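Local atomic coordinates of CRISPR-associated endonuclease Cas9 (Campylobacter jejuni subsp. jejuni serotype O:2, PDB entry 5X2H), a protein that serves as the RNA-guided DNA endonuclease of a bacterial CRISPR immune system, using a RuvC-like and an HNH nuclease domain to cut the two strands of target DNA. Residues R70-H73 with L74-L77; Q122-A125 with R126-H130; A60-R63 with L64-K68. All coordinates share one frame; numbering follows the deposited sequence.

Interaction 1 of 3, residues R70-H73 with L74-L77; sequences RLNH and LKHL. With nucleotides of chain B.
Two successive turns of helix 51-82, the bridge helix of Cas9, meet here in an i to i+4 contact. His-73 and Leu-77 lie along one flank and Leu-71 and Lys-75 along another, while the polar side chains grip the guide RNA. Regular main-chain bonds from Leu-74, Lys-75, His-76 and Leu-77 back to residues 70 to 73 hold the turns. Leu-77 rests against the imidazole of its partner, its CG 3.9 Å from His-73 CD2. With CG anti to the backbone N (chi1 -165°), the His-73 ring lies beneath the sugar of A63 of chain B, whose C1' stands 3.6 Å above the ring plane, over its centre. One turn on, His-76 takes the base and phosphate of the same nucleotide. A63 N7 sits 3.3 Å over the face of the His-76 imidazole, and NE2 donates a nearly straight bond (165°) to OP1, 2.7 Å away. Tyr-86 also stacks on this ring, which is thus fixed by base, phosphate and aromatic side chain together. Asn-72 ND2 donates to the other phosphate oxygen of A63, OP2, at 3.3 Å, and its OD1 accepts a bond from Gln-90 NE2 that helps to set the amide's rotation. The chain of Lys-75 runs extended from a CG lying 3.2 Å from the carbonyl oxygen of Leu-71, and so carries NZ to A46 OP1 of chain B at 2.7 Å; the ammonium also bonds the carbonyl of Tyr-89. Two separate points of the RNA backbone are therefore fastened to one short length of helix. Its apolar side is buried in protein: Leu-71 and Leu-74 pack on Ala-132 of helix 121-133, and Leu-74 also meets helix 226-236 at Val-235 and Ala-236, where Leu-77 lies against Glu-231.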
loop_
_atom_site.group_PDB
_atom_site.type_symbol
_atom_site.label_atom_id
_atom_site.label_comp_id
_atom_site.label_asym_id
_atom_site.label_seq_id
_atom_site.Cartn_x
_atom_site.Cartn_y
_atom_site.Cartn_z
ATOM N N ARG A 70 19.041 19.068 0.265
ATOM C CA ARG A 70 20.082 19.072 -0.754
ATOM C C ARG A 70 20.335 20.485 -1.267
ATOM O O ARG A 70 21.488 20.873 -1.495
ATOM C CB ARG A 70 19.681 18.131 -1.892
ATOM C CG ARG A 70 20.773 17.830 -2.894
ATOM C CD ARG A 70 20.448 16.583 -3.707
ATOM N NE ARG A 70 19.230 16.735 -4.494
ATOM C CZ ARG A 70 18.103 16.067 -4.269
ATOM N NH1 ARG A 70 17.045 16.271 -5.042
ATOM N NH2 ARG A 70 18.037 15.183 -3.280
ATOM N N LEU A 71 19.270 21.275 -1.437
ATOM C CA LEU A 71 19.434 22.665 -1.850
ATOM C C LEU A 71 20.008 23.513 -0.723
ATOM O O LEU A 71 20.835 24.399 -0.967
ATOM C CB LEU A 71 18.098 23.236 -2.331
ATOM C CG LEU A 71 17.576 22.662 -3.651
ATOM C CD1 LEU A 71 16.202 23.226 -4.001
ATOM C CD2 LEU A 71 18.566 22.936 -4.767
ATOM N N ASN A 72 19.576 23.266 0.519
ATOM C CA ASN A 72 20.154 23.976 1.656
ATOM C C ASN A 72 21.648 23.707 1.767
ATOM O O ASN A 72 22.432 24.615 2.069
ATOM C CB ASN A 72 19.446 23.570 2.949
ATOM C CG ASN A 72 18.096 24.249 3.119
ATOM O OD1 ASN A 72 17.663 25.023 2.266
ATOM N ND2 ASN A 72 17.426 23.961 4.231
ATOM N N HIS A 73 22.061 22.460 1.527
ATOM C CA HIS A 73 23.478 22.123 1.592
ATOM C C HIS A 73 24.275 22.913 0.560
ATOM O O HIS A 73 25.358 23.427 0.862
ATOM C CB HIS A 73 23.662 20.620 1.390
ATOM C CG HIS A 73 25.017 20.115 1.780
ATOM N ND1 HIS A 73 25.271 18.780 2.007
ATOM C CD2 HIS A 73 26.188 20.762 1.983
ATOM C CE1 HIS A 73 26.542 18.627 2.334
ATOM N NE2 HIS A 73 27.120 19.813 2.328
ATOM N N LEU A 74 23.748 23.034 -0.658
ATOM C CA LEU A 74 24.437 23.819 -1.676
ATOM C C LEU A 74 24.451 25.298 -1.313
ATOM O O LEU A 74 25.464 25.981 -1.512
ATOM C CB LEU A 74 23.782 23.600 -3.036
ATOM C CG LEU A 74 23.854 22.160 -3.536
ATOM C CD1 LEU A 74 23.024 22.001 -4.780
ATOM C CD2 LEU A 74 25.287 21.761 -3.805
ATOM N N LYS A 75 23.340 25.807 -0.769
ATOM C CA LYS A 75 23.307 27.197 -0.326
ATOM C C LYS A 75 24.345 27.460 0.758
ATOM O O LYS A 75 24.920 28.553 0.813
ATOM C CB LYS A 75 21.904 27.560 0.166
ATOM C CG LYS A 75 20.858 27.614 -0.946
ATOM C CD LYS A 75 19.442 27.764 -0.397
ATOM C CE LYS A 75 18.417 27.769 -1.525
ATOM N NZ LYS A 75 17.009 27.798 -1.030
ATOM N N HIS A 76 24.602 26.473 1.622
ATOM C CA HIS A 76 25.686 26.606 2.589
ATOM C C HIS A 76 27.035 26.664 1.885
ATOM O O HIS A 76 27.876 27.513 2.202
ATOM C CB HIS A 76 25.659 25.445 3.585
ATOM C CG HIS A 76 24.658 25.607 4.687
ATOM N ND1 HIS A 76 24.677 26.673 5.561
ATOM C CD2 HIS A 76 23.623 24.824 5.072
ATOM C CE1 HIS A 76 23.692 26.544 6.431
ATOM N NE2 HIS A 76 23.037 25.429 6.156
ATOM N N LEU A 77 27.262 25.759 0.929
ATOM C CA LEU A 77 28.534 25.739 0.214
ATOM C C LEU A 77 28.737 27.020 -0.581
ATOM O O LEU A 77 29.841 27.578 -0.608
ATOM C CB LEU A 77 28.602 24.521 -0.709
ATOM C CG LEU A 77 28.509 23.136 -0.063
ATOM C CD1 LEU A 77 28.454 22.056 -1.131
ATOM C CD2 LEU A 77 29.681 22.896 0.887
ATOM P P A B 63 20.626 22.713 6.916
ATOM O OP1 A B 63 20.989 24.071 7.389
ATOM O OP2 A B 63 19.233 22.445 6.470
ATOM O "O5'" A B 63 21.604 22.296 5.726
ATOM C "C5'" A B 63 21.472 21.032 5.084
ATOM C "C4'" A B 63 22.772 20.263 5.078
ATOM O "O4'" A B 63 23.844 21.153 4.668
ATOM C "C3'" A B 63 23.235 19.707 6.422
ATOM O "O3'" A B 63 22.697 18.437 6.772
ATOM C "C2'" A B 63 24.752 19.653 6.270
ATOM O "O2'" A B 63 25.150 18.487 5.562
ATOM C "C1'" A B 63 25.023 20.867 5.388
ATOM N N9 A B 63 25.397 22.055 6.177
ATOM C C8 A B 63 24.740 22.602 7.254
ATOM N N7 A B 63 25.326 23.669 7.743
ATOM C C5 A B 63 26.435 23.838 6.928
ATOM C C6 A B 63 27.456 24.797 6.924
ATOM N N6 A B 63 27.514 25.800 7.802
ATOM N N1 A B 63 28.421 24.685 5.984
ATOM C C2 A B 63 28.349 23.673 5.109
ATOM N N3 A B 63 27.436 22.708 5.012
ATOM C C4 A B 63 26.494 22.854 5.960
ATOM P P A B 46 14.062 27.475 -3.693
ATOM O OP1 A B 46 15.209 27.043 -2.855
ATOM O OP2 A B 46 13.526 26.572 -4.744
ATOM O "O5'" A B 46 12.866 27.839 -2.709
ATOM C "C5'" A B 46 13.067 28.728 -1.621
ATOM C "C4'" A B 46 11.762 29.083 -0.960
ATOM O "O4'" A B 46 10.949 29.875 -1.866
ATOM C "C3'" A B 46 10.866 27.910 -0.599
ATOM O "O3'" A B 46 11.248 27.267 0.599
ATOM C "C2'" A B 46 9.491 28.557 -0.535
ATOM O "O2'" A B 46 9.332 29.273 0.681
ATOM C "C1'" A B 46 9.582 29.560 -1.683
ATOM N N9 A B 46 9.052 28.994 -2.936
ATOM C C8 A B 46 9.739 28.445 -3.990
ATOM N N7 A B 46 8.966 28.017 -4.960
ATOM C C5 A B 46 7.682 28.300 -4.513
ATOM C C6 A B 46 6.408 28.099 -5.080
ATOM N N6 A B 46 6.200 27.533 -6.272
ATOM N N1 A B 46 5.333 28.499 -4.366
ATOM C C2 A B 46 5.532 29.063 -3.169
ATOM N N3 A B 46 6.674 29.306 -2.530
ATOM C C4 A B 46 7.723 28.895 -3.266
#

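Interaction 2 of 3, residues Q122-A125 with R126-H130; sequences QDFA and RVILH. With nucleotides of chain B.
The Phe-124 ring receives the methyl end of Ile-128 on one face and the flank of Val-127 at its edge. Ile-128 CD1 stands 4.1 Å from the ring centroid and only 10° off the normal, a CH-pi contact, while its CG1 comes within 3.9 Å of Phe-124 CE1. At the edge, Val-127 CB lies 4.4 Å from Phe-124 CD1. The ring is swung back over the following turn because its CG is anti to the backbone N (chi1 -160°), and Phe-214 and Phe-222 complete an aromatic cluster through edge-to-face contacts. A second flat group, the imidazole of His-130, faces the RNA edge-on: NE2 donates to A44 OP1 of chain B at 2.8 Å and 168°, and CD2 lies 3.6 Å from A45 OP1 of chain B. Tyr-108 meets this ring edge-to-face, and a weak bond joins ND1 to Arg-111 NH1, so the histidine is held on its protein side as well. The Asp-123 carboxylate and Arg-126 guanidinium are turned almost at right angles; OD1 and NH1 stay 4.2 Å apart, too far for a salt bridge. Asp-123 instead spends OD2 on a weak bond to Ser-120 N, just ahead of the helix. Main-chain bonds tie the turns together, that from Arg-126 N to Gln-122 O being weak. Helix 121-133 is wedged among three others: Ala-125 and Leu-129 pack on Ile-78 of helix 51-82, Arg-126 and Val-127 on Leu-110 of helix 107-113, and Phe-124 and Val-127 on Ile-213 of helix 203-219.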
loop_
_atom_site.group_PDB
_atom_site.type_symbol
_atom_site.label_atom_id
_atom_site.label_comp_id
_atom_site.label_asym_id
_atom_site.label_seq_id
_atom_site.Cartn_x
_atom_site.Cartn_y
_atom_site.Cartn_z
ATOM N N GLN A 122 27.230 35.930 -7.834
ATOM C CA GLN A 122 25.783 35.869 -7.666
ATOM C C GLN A 122 25.125 35.142 -8.832
ATOM O O GLN A 122 24.116 34.451 -8.644
ATOM C CB GLN A 122 25.200 37.276 -7.524
ATOM C CG GLN A 122 25.608 38.018 -6.256
ATOM C CD GLN A 122 27.002 38.617 -6.341
ATOM O OE1 GLN A 122 27.676 38.511 -7.365
ATOM N NE2 GLN A 122 27.438 39.253 -5.259
ATOM N N ASP A 123 25.683 35.284 -10.037
ATOM C CA ASP A 123 25.154 34.567 -11.193
ATOM C C ASP A 123 25.475 33.082 -11.108
ATOM O O ASP A 123 24.602 32.234 -11.327
ATOM C CB ASP A 123 25.715 35.161 -12.485
ATOM C CG ASP A 123 25.273 36.593 -12.709
ATOM O OD1 ASP A 123 24.157 36.946 -12.274
ATOM O OD2 ASP A 123 26.048 37.364 -13.318
ATOM N N PHE A 124 26.731 32.748 -10.800
ATOM C CA PHE A 124 27.111 31.348 -10.658
ATOM C C PHE A 124 26.314 30.670 -9.551
ATOM O O PHE A 124 26.005 29.476 -9.649
ATOM C CB PHE A 124 28.612 31.239 -10.380
ATOM C CG PHE A 124 29.192 29.881 -10.675
ATOM C CD1 PHE A 124 28.501 28.968 -11.453
ATOM C CD2 PHE A 124 30.431 29.519 -10.169
ATOM C CE1 PHE A 124 29.034 27.719 -11.722
ATOM C CE2 PHE A 124 30.969 28.272 -10.435
ATOM C CZ PHE A 124 30.268 27.371 -11.211
ATOM N N ALA A 125 25.967 31.415 -8.499
ATOM C CA ALA A 125 25.186 30.848 -7.406
ATOM C C ALA A 125 23.813 30.399 -7.887
ATOM O O ALA A 125 23.358 29.295 -7.561
ATOM C CB ALA A 125 25.052 31.869 -6.276
ATOM N N ARG A 126 23.135 31.246 -8.666
ATOM C CA ARG A 126 21.806 30.892 -9.154
ATOM C C ARG A 126 21.869 29.802 -10.216
ATOM O O ARG A 126 20.928 29.015 -10.347
ATOM C CB ARG A 126 21.097 32.139 -9.687
ATOM C CG ARG A 126 20.655 33.091 -8.581
ATOM C CD ARG A 126 20.041 34.376 -9.117
ATOM N NE ARG A 126 19.178 34.127 -10.265
ATOM C CZ ARG A 126 19.312 34.727 -11.441
ATOM N NH1 ARG A 126 20.264 35.632 -11.624
ATOM N NH2 ARG A 126 18.484 34.429 -12.430
ATOM N N VAL A 127 22.966 29.734 -10.973
ATOM C CA VAL A 127 23.122 28.669 -11.960
ATOM C C VAL A 127 23.198 27.314 -11.270
ATOM O O VAL A 127 22.506 26.363 -11.654
ATOM C CB VAL A 127 24.361 28.923 -12.837
ATOM C CG1 VAL A 127 24.755 27.656 -13.581
ATOM C CG2 VAL A 127 24.096 30.055 -13.818
ATOM N N ILE A 128 24.044 27.206 -10.241
ATOM C CA ILE A 128 24.190 25.948 -9.515
ATOM C C ILE A 128 22.855 25.514 -8.925
ATOM O O ILE A 128 22.461 24.345 -9.033
ATOM C CB ILE A 128 25.268 26.085 -8.425
ATOM C CG1 ILE A 128 26.649 26.292 -9.057
ATOM C CG2 ILE A 128 25.264 24.868 -7.510
ATOM C CD1 ILE A 128 27.736 26.585 -8.052
ATOM N N LEU A 129 22.132 26.448 -8.303
ATOM C CA LEU A 129 20.875 26.093 -7.657
ATOM C C LEU A 129 19.802 25.727 -8.675
ATOM O O LEU A 129 18.954 24.874 -8.394
ATOM C CB LEU A 129 20.408 27.240 -6.763
ATOM C CG LEU A 129 21.356 27.539 -5.599
ATOM C CD1 LEU A 129 20.985 28.829 -4.879
ATOM C CD2 LEU A 129 21.383 26.366 -4.627
ATOM N N HIS A 130 19.831 26.343 -9.860
ATOM C CA HIS A 130 18.816 26.041 -10.864
ATOM C C HIS A 130 18.999 24.642 -11.437
ATOM O O HIS A 130 18.023 23.904 -11.609
ATOM C CB HIS A 130 18.850 27.085 -11.979
ATOM C CG HIS A 130 17.748 26.930 -12.980
ATOM N ND1 HIS A 130 17.982 26.617 -14.302
ATOM C CD2 HIS A 130 16.405 27.040 -12.851
ATOM C CE1 HIS A 130 16.830 26.544 -14.945
ATOM N NE2 HIS A 130 15.857 26.795 -14.087
ATOM P P A B 44 12.220 28.146 -14.730
ATOM O OP1 A B 44 13.226 27.079 -14.950
ATOM O OP2 A B 44 10.805 27.769 -14.489
ATOM O "O5'" A B 44 12.698 29.031 -13.495
ATOM C "C5'" A B 44 13.961 29.680 -13.510
ATOM C "C4'" A B 44 14.070 30.693 -12.399
ATOM O "O4'" A B 44 13.049 31.713 -12.550
ATOM C "C3'" A B 44 13.853 30.153 -10.997
ATOM O "O3'" A B 44 15.021 29.550 -10.476
ATOM C "C2'" A B 44 13.407 31.386 -10.220
ATOM O "O2'" A B 44 14.527 32.171 -9.837
ATOM C "C1'" A B 44 12.616 32.155 -11.280
ATOM N N9 A B 44 11.157 31.947 -11.173
ATOM C C8 A B 44 10.359 31.132 -11.937
ATOM N N7 A B 44 9.088 31.171 -11.608
ATOM C C5 A B 44 9.044 32.081 -10.560
ATOM C C6 A B 44 7.984 32.572 -9.773
ATOM N N6 A B 44 6.710 32.201 -9.921
ATOM N N1 A B 44 8.279 33.471 -8.808
ATOM C C2 A B 44 9.555 33.849 -8.657
ATOM N N3 A B 44 10.634 33.463 -9.335
ATOM C C4 A B 44 10.310 32.567 -10.284
ATOM P P A B 45 14.922 28.250 -9.543
ATOM O OP1 A B 45 16.315 27.778 -9.341
ATOM O OP2 A B 45 13.905 27.325 -10.103
ATOM O "O5'" A B 45 14.389 28.817 -8.155
ATOM C "C5'" A B 45 15.199 29.691 -7.384
ATOM C "C4'" A B 45 14.412 30.377 -6.297
ATOM O "O4'" A B 45 13.386 31.227 -6.878
ATOM C "C3'" A B 45 13.642 29.476 -5.348
ATOM O "O3'" A B 45 14.462 28.886 -4.353
ATOM C "C2'" A B 45 12.584 30.421 -4.794
ATOM O "O2'" A B 45 13.140 31.284 -3.815
ATOM C "C1'" A B 45 12.255 31.255 -6.034
ATOM N N9 A B 45 11.104 30.701 -6.767
ATOM C C8 A B 45 11.111 29.803 -7.804
ATOM N N7 A B 45 9.916 29.495 -8.243
ATOM C C5 A B 45 9.068 30.237 -7.433
ATOM C C6 A B 45 7.668 30.349 -7.388
ATOM N N6 A B 45 6.848 29.688 -8.212
ATOM N N1 A B 45 7.139 31.178 -6.460
ATOM C C2 A B 45 7.965 31.841 -5.639
ATOM N N3 A B 45 9.296 31.815 -5.583
ATOM C C4 A B 45 9.786 30.982 -6.518
#

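Interaction 3 of 3, residues A60-R63 with L64-K68; sequences ARKR and LARRK. With EDO (1,2-ethanediol), chain E; nucleotides of chain B.
Leu-64 slots its CD2 methyl over one face of the Arg-63 guanidinium, 3.7 Å from NH1, and over a face of the Arg-67 guanidinium too, so that a single methyl group spaces two arginines. Its other methyl, CD1, packs 3.6 Å from C5 of U48 of chain B. On the opposite face of the Arg-63 group lies N7 of G18 of chain B. Arg-63 NH2 donates to G18 OP2 at 2.8 Å, while its NE and NH1 bond the two oxygens of a 1,2-ethanediol, probably a guest from the crystallisation liquor. Ala-65 brings only a methyl, close to the carbonyl oxygen of Arg-61. Arg-66 is extended from CG to NE and runs beside Lys-62, whose CB lies over a face of the guanidinium. Arg-66 NH2 bonds U16 OP1 of chain B at 2.7 Å, with a weaker bond from NH1 to the same oxygen. The Lys-62 chain, bent along its length, brings NZ to 3.8 Å from Arg-66 NH2, two positive groups gathered about the RNA backbone. Lys-62 NZ and the Arg-66 guanidinium each form a salt bridge with a phosphate of other nucleotides of the RNA. Arg-67 turns to the other flank and meets the base of U48: NH2 donates almost straight (173°) to its O4 at 2.9 Å. Lys-68 then takes the phosphate of that uridine, its NZ 2.8 Å from OP2. These turns belong to the arginine-rich bridge helix of Cas9, and U16 and G18 probably lie in the guide portion of the RNA. Nucleotides thus flank helix 51-82 on roughly opposite sides here, with Arg-61 adding a salt bridge to phosphate and a cation-pi contact with a guanine, before the same helix runs on to pack against helices 121-133 and 226-236.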
loop_
_atom_site.group_PDB
_atom_site.type_symbol
_atom_site.label_atom_id
_atom_site.label_comp_id
_atom_site.label_asym_id
_atom_site.label_seq_id
_atom_site.Cartn_x
_atom_site.Cartn_y
_atom_site.Cartn_z
ATOM N N ALA A 60 6.340 11.146 -1.620
ATOM C CA ALA A 60 6.411 12.537 -2.055
ATOM C C ALA A 60 7.000 13.430 -0.971
ATOM O O ALA A 60 7.788 14.333 -1.269
ATOM C CB ALA A 60 5.024 13.035 -2.467
ATOM N N ARG A 61 6.622 13.198 0.290
ATOM C CA ARG A 61 7.205 13.957 1.394
ATOM C C ARG A 61 8.714 13.759 1.460
ATOM O O ARG A 61 9.478 14.726 1.562
ATOM C CB ARG A 61 6.571 13.540 2.720
ATOM C CG ARG A 61 5.128 13.938 2.895
ATOM C CD ARG A 61 4.699 13.738 4.341
ATOM N NE ARG A 61 4.847 12.352 4.776
ATOM C CZ ARG A 61 3.879 11.444 4.710
ATOM N NH1 ARG A 61 2.687 11.776 4.225
ATOM N NH2 ARG A 61 4.099 10.205 5.131
ATOM N N LYS A 62 9.162 12.503 1.414
ATOM C CA LYS A 62 10.587 12.226 1.533
ATOM C C LYS A 62 11.358 12.767 0.337
ATOM O O LYS A 62 12.463 13.295 0.496
ATOM C CB LYS A 62 10.811 10.723 1.706
ATOM C CG LYS A 62 10.331 10.201 3.054
ATOM C CD LYS A 62 9.733 8.806 2.951
ATOM C CE LYS A 62 10.795 7.732 2.983
ATOM N NZ LYS A 62 11.525 7.733 4.279
ATOM N N ARG A 63 10.783 12.668 -0.866
ATOM C CA ARG A 63 11.475 13.171 -2.049
ATOM C C ARG A 63 11.690 14.676 -1.967
ATOM O O ARG A 63 12.767 15.174 -2.317
ATOM C CB ARG A 63 10.696 12.816 -3.315
ATOM C CG ARG A 63 11.491 13.054 -4.588
ATOM C CD ARG A 63 10.693 12.711 -5.830
ATOM N NE ARG A 63 9.752 13.766 -6.194
ATOM C CZ ARG A 63 10.076 14.839 -6.909
ATOM N NH1 ARG A 63 9.154 15.750 -7.201
ATOM N NH2 ARG A 63 11.323 15.001 -7.329
ATOM N N LEU A 64 10.683 15.418 -1.502
ATOM C CA LEU A 64 10.811 16.868 -1.425
ATOM C C LEU A 64 11.606 17.311 -0.202
ATOM O O LEU A 64 12.331 18.309 -0.273
ATOM C CB LEU A 64 9.427 17.522 -1.425
ATOM C CG LEU A 64 8.604 17.323 -2.703
ATOM C CD1 LEU A 64 7.369 18.203 -2.698
ATOM C CD2 LEU A 64 9.440 17.585 -3.945
ATOM N N ALA A 65 11.486 16.594 0.919
ATOM C CA ALA A 65 12.320 16.910 2.072
ATOM C C ALA A 65 13.797 16.720 1.754
ATOM O O ALA A 65 14.640 17.486 2.237
ATOM C CB ALA A 65 11.923 16.050 3.272
ATOM N N ARG A 66 14.129 15.721 0.935
ATOM C CA ARG A 66 15.524 15.501 0.574
ATOM C C ARG A 66 16.011 16.521 -0.444
ATOM O O ARG A 66 17.173 16.940 -0.383
ATOM C CB ARG A 66 15.714 14.077 0.049
ATOM C CG ARG A 66 15.652 13.025 1.142
ATOM C CD ARG A 66 15.509 11.617 0.592
ATOM N NE ARG A 66 15.378 10.655 1.682
ATOM C CZ ARG A 66 14.932 9.412 1.540
ATOM N NH1 ARG A 66 14.570 8.966 0.344
ATOM N NH2 ARG A 66 14.847 8.615 2.599
ATOM N N ARG A 67 15.150 16.934 -1.377
ATOM C CA ARG A 67 15.509 18.035 -2.264
ATOM C C ARG A 67 15.808 19.297 -1.467
ATOM O O ARG A 67 16.829 19.955 -1.698
ATOM C CB ARG A 67 14.388 18.292 -3.273
ATOM C CG ARG A 67 14.736 19.339 -4.330
ATOM C CD ARG A 67 13.522 19.692 -5.188
ATOM N NE ARG A 67 12.496 20.382 -4.412
ATOM C CZ ARG A 67 11.270 20.646 -4.855
ATOM N NH1 ARG A 67 10.907 20.273 -6.075
ATOM N NH2 ARG A 67 10.404 21.280 -4.074
ATOM N N LYS A 68 14.939 19.637 -0.510
ATOM C CA LYS A 68 15.129 20.843 0.290
ATOM C C LYS A 68 16.480 20.838 0.996
ATOM O O LYS A 68 17.238 21.812 0.916
ATOM C CB LYS A 68 13.999 20.977 1.307
ATOM C CG LYS A 68 14.117 22.206 2.198
ATOM C CD LYS A 68 13.006 22.239 3.233
ATOM C CE LYS A 68 11.635 22.171 2.566
ATOM N NZ LYS A 68 10.523 22.321 3.546
HETATM C C1 EDO E . 5.639 13.404 -6.364
HETATM O O1 EDO E . 6.942 12.901 -6.688
HETATM C C2 EDO E . 5.733 14.874 -5.972
HETATM O O2 EDO E . 6.432 15.593 -6.994
ATOM P P G B 18 14.908 13.678 -7.726
ATOM O OP1 G B 18 15.985 14.698 -7.799
ATOM O OP2 G B 18 13.834 13.816 -6.709
ATOM O "O5'" G B 18 14.226 13.576 -9.158
ATOM C "C5'" G B 18 15.013 13.279 -10.301
ATOM C "C4'" G B 18 14.159 13.012 -11.511
ATOM O "O4'" G B 18 13.274 11.887 -11.262
ATOM C "C3'" G B 18 13.213 14.126 -11.922
ATOM O "O3'" G B 18 13.860 15.173 -12.622
ATOM C "C2'" G B 18 12.183 13.376 -12.752
ATOM O "O2'" G B 18 12.707 13.069 -14.035
ATOM C "C1'" G B 18 12.061 12.075 -11.962
ATOM N N9 G B 18 10.950 12.150 -10.998
ATOM C C8 G B 18 11.013 12.371 -9.644
ATOM N N7 G B 18 9.834 12.397 -9.085
ATOM C C5 G B 18 8.943 12.195 -10.134
ATOM C C6 G B 18 7.526 12.121 -10.142
ATOM O O6 G B 18 6.758 12.231 -9.181
ATOM N N1 G B 18 7.027 11.896 -11.423
ATOM C C2 G B 18 7.800 11.761 -12.554
ATOM N N2 G B 18 7.151 11.549 -13.710
ATOM N N3 G B 18 9.122 11.831 -12.558
ATOM C C4 G B 18 9.620 12.047 -11.323
ATOM P P U B 48 7.019 22.291 2.620
ATOM O OP1 U B 48 6.928 21.827 4.023
ATOM O OP2 U B 48 8.298 22.147 1.876
ATOM O "O5'" U B 48 5.899 21.564 1.755
ATOM C "C5'" U B 48 4.536 21.608 2.146
ATOM C "C4'" U B 48 3.620 21.158 1.036
ATOM O "O4'" U B 48 3.721 22.054 -0.100
ATOM C "C3'" U B 48 3.899 19.788 0.442
ATOM O "O3'" U B 48 3.398 18.741 1.245
ATOM C "C2'" U B 48 3.225 19.875 -0.921
ATOM O "O2'" U B 48 1.822 19.674 -0.803
ATOM C "C1'" U B 48 3.473 21.341 -1.295
ATOM N N1 U B 48 4.629 21.493 -2.205
ATOM C C2 U B 48 4.364 21.442 -3.559
ATOM O O2 U B 48 3.238 21.285 -3.997
ATOM N N3 U B 48 5.457 21.587 -4.377
ATOM C C4 U B 48 6.768 21.761 -3.974
ATOM O O4 U B 48 7.655 21.867 -4.822
ATOM C C5 U B 48 6.959 21.802 -2.554
ATOM C C6 U B 48 5.911 21.664 -1.736
ATOM P P U B 16 13.533 5.550 0.686
ATOM O OP1 U B 16 14.524 6.061 1.664
ATOM O OP2 U B 16 12.199 6.192 0.592
ATOM O "O5'" U B 16 14.183 5.619 -0.766
ATOM C "C5'" U B 16 15.504 5.154 -0.997
ATOM C "C4'" U B 16 15.905 5.309 -2.444
ATOM O "O4'" U B 16 15.071 4.474 -3.291
ATOM C "C3'" U B 16 15.750 6.695 -3.044
ATOM O "O3'" U B 16 16.789 7.583 -2.671
ATOM C "C2'" U B 16 15.703 6.398 -4.538
ATOM O "O2'" U B 16 17.007 6.143 -5.036
ATOM C "C1'" U B 16 14.923 5.083 -4.559
ATOM N N1 U B 16 13.482 5.283 -4.848
ATOM C C2 U B 16 13.122 5.462 -6.174
ATOM O O2 U B 16 13.929 5.464 -7.089
ATOM N N3 U B 16 11.781 5.633 -6.401
ATOM C C4 U B 16 10.773 5.650 -5.457
ATOM O O4 U B 16 9.602 5.818 -5.818
ATOM C C5 U B 16 11.224 5.461 -4.110
ATOM C C6 U B 16 12.527 5.285 -3.858
#

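How the interactions relate
From the N terminus, interaction 3 comes first, on helix 51-82, and interaction 1 follows almost at once on the same helix, their centres 14 Å apart. Interaction 2 lies on helix 121-133. The three run in series, none nesting in or crossing another, and each spans only neighbouring helical turns, so none closes a long loop. The tertiary tie is between interactions 1 and 2, where Leu-129 CD2 packs 3.9 Å from Lys-75 CG. Interaction 3 does not touch interaction 2. Together they bring one RNA chain to two helices, with nucleotides 44 and 45 meeting interaction 2, 46 meeting interaction 1 and 48 meeting interaction 3.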